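Local structure of mannan endo-1,6-alpha-mannosidase (Chaetomium thermophilum, 6RY0) at residues A[130-135]-A[199-204]. The protein probably hydrolyses or transfers alpha-1,6-mannosidic linkages as a family 76 glycosidase involved in anchoring GPI-linked glycoproteins in the fungal cell wall. Sequence-based numbering, arbitrary orientation.
Sequences QGFWGM and NACFFD
The thiol of Cys201 lies between the Phe132 ring and, in the conformer described here, the thioether of Met135, whose second conformer is not considered. This is a helix-helix contact in the (alpha/alpha)6 barrel of glycosyl hydrolase family 76, joining helices 127-142 and 196-213 deep in the chain; with helix 155-167 between them in sequence, they fit two neighbouring inner helices of that barrel. The two short segments run in nearly the same direction, their axes 25° apart and 9.2 Å at closest approach, and no hydrogen bond links them.

Gly131 is where the backbones come nearest, its CA 5.4 Å from the CA of Cys201. With no side chain on this glycine, Cys201 CB can settle 4.1 Å from Gly131 CA. The thiol sulfur stands anti to its own carbonyl carbon (chi1 -70°) and meets the ring of Phe132 near CD2 and CE2, with CE2 3.9 Å from SG. It approaches obliquely, 43° off the ring normal, in a sulfur-aromatic contact. Phe132 leaves its backbone facing away from the other helix, yet its ring comes back to make this touch. Its side chain is about 6 Å from that of Asp129, which binds calcium in another structure of this protein; no calcium is bound there in this model.

One turn further along, Met135 in this conformer reaches over to helix 196-213 and bends at its last torsion, placing SD 3.8 Å from Cys201 SG and turning the methyl to Asp204, whose side chain it crosses at about a right angle. Leu266 of helix 261-278 packs on both Met135 and Asp204. The carboxylate is buried, but each oxygen has a polar partner: OD2 forms a salt bridge with Arg208 NH1, and OD1 hydrogen-bonds to His269 ND1.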
# COMPACT_ATOMS: atom_id res chain seq x y z
N GLN A 130 5.76 4.26 -7.88
CA GLN A 130 4.81 4.09 -8.98
C GLN A 130 3.80 2.99 -8.63
O GLN A 130 2.59 3.13 -8.88
CB GLN A 130 5.58 3.72 -10.26
CG GLN A 130 4.69 3.62 -11.46
CD GLN A 130 5.29 2.86 -12.62
OE1 GLN A 130 6.22 2.06 -12.44
NE2 GLN A 130 4.75 3.07 -13.81
N GLY A 131 4.29 1.91 -8.04
CA GLY A 131 3.46 0.80 -7.65
C GLY A 131 2.37 1.18 -6.70
O GLY A 131 1.25 0.70 -6.86
N PHE A 132 2.67 2.01 -5.70
CA PHE A 132 1.62 2.39 -4.74
C PHE A 132 0.50 3.16 -5.41
O PHE A 132 -0.67 2.97 -5.07
CB PHE A 132 2.20 3.15 -3.56
CG PHE A 132 2.57 2.28 -2.43
CD1 PHE A 132 1.65 1.97 -1.46
CD2 PHE A 132 3.84 1.72 -2.33
CE1 PHE A 132 1.98 1.11 -0.40
CE2 PHE A 132 4.15 0.86 -1.30
CZ PHE A 132 3.19 0.57 -0.35
N TRP A 133 0.81 4.03 -6.37
CA TRP A 133 -0.24 4.70 -7.14
C TRP A 133 -1.02 3.70 -7.96
O TRP A 133 -2.25 3.77 -8.02
CB TRP A 133 0.36 5.80 -8.03
CG TRP A 133 0.75 7.04 -7.29
CD1 TRP A 133 1.97 7.38 -6.84
CD2 TRP A 133 -0.13 8.11 -6.92
NE1 TRP A 133 1.91 8.62 -6.21
CE2 TRP A 133 0.63 9.09 -6.27
CE3 TRP A 133 -1.50 8.32 -7.08
CZ2 TRP A 133 0.06 10.27 -5.78
CZ3 TRP A 133 -2.06 9.49 -6.61
CH2 TRP A 133 -1.28 10.45 -5.97
N GLY A 134 -0.35 2.77 -8.62
CA GLY A 134 -1.04 1.72 -9.35
C GLY A 134 -1.95 0.90 -8.48
O GLY A 134 -3.06 0.54 -8.90
N MET A 135 -1.50 0.58 -7.26
CA MET A 135 -2.32 -0.16 -6.32
C MET A 135 -3.56 0.62 -5.89
O MET A 135 -4.62 0.02 -5.70
CB MET A 135 -1.46 -0.57 -5.13
CG MET A 135 -0.49 -1.68 -5.50
SD MET A 135 0.96 -1.76 -4.42
CE MET A 135 0.14 -2.02 -2.87
N ASN A 199 9.35 -5.34 -5.88
CA ASN A 199 8.89 -6.61 -6.40
C ASN A 199 7.53 -7.00 -5.83
O ASN A 199 6.70 -7.56 -6.54
CB ASN A 199 9.99 -7.66 -6.15
CG ASN A 199 11.13 -7.43 -7.09
OD1 ASN A 199 11.02 -7.79 -8.27
ND2 ASN A 199 12.19 -6.78 -6.62
N ALA A 200 7.30 -6.71 -4.55
CA ALA A 200 6.02 -6.99 -3.91
C ALA A 200 4.89 -6.17 -4.55
O ALA A 200 3.80 -6.68 -4.71
CB ALA A 200 6.11 -6.72 -2.42
N CYS A 201 5.15 -4.91 -4.87
CA CYS A 201 4.13 -4.10 -5.53
C CYS A 201 3.78 -4.70 -6.89
O CYS A 201 2.60 -4.80 -7.26
CB CYS A 201 4.61 -2.65 -5.72
SG CYS A 201 4.75 -1.67 -4.21
N PHE A 202 4.79 -5.07 -7.66
CA PHE A 202 4.55 -5.66 -8.98
C PHE A 202 3.81 -6.99 -8.89
O PHE A 202 2.88 -7.27 -9.64
CB PHE A 202 5.88 -5.74 -9.73
CG PHE A 202 5.80 -6.34 -11.11
CD1 PHE A 202 4.95 -5.85 -12.07
CD2 PHE A 202 6.63 -7.39 -11.45
CE1 PHE A 202 4.92 -6.38 -13.35
CE2 PHE A 202 6.59 -7.91 -12.74
CZ PHE A 202 5.73 -7.44 -13.67
N PHE A 203 4.21 -7.82 -7.91
CA PHE A 203 3.55 -9.07 -7.61
C PHE A 203 2.08 -8.84 -7.27
O PHE A 203 1.19 -9.49 -7.81
CB PHE A 203 4.27 -9.75 -6.45
CG PHE A 203 3.50 -10.89 -5.84
CD1 PHE A 203 3.21 -12.03 -6.58
CD2 PHE A 203 3.06 -10.85 -4.53
CE1 PHE A 203 2.47 -13.06 -6.05
CE2 PHE A 203 2.34 -11.88 -3.97
CZ PHE A 203 2.04 -12.98 -4.73
N ASP A 204 1.84 -7.95 -6.31
CA ASP A 204 0.48 -7.70 -5.86
C ASP A 204 -0.40 -7.19 -6.99
O ASP A 204 -1.53 -7.62 -7.16
CB ASP A 204 0.54 -6.65 -4.71
CG ASP A 204 -0.79 -6.45 -4.04
OD1 ASP A 204 -1.25 -7.44 -3.40
OD2 ASP A 204 -1.33 -5.31 -4.10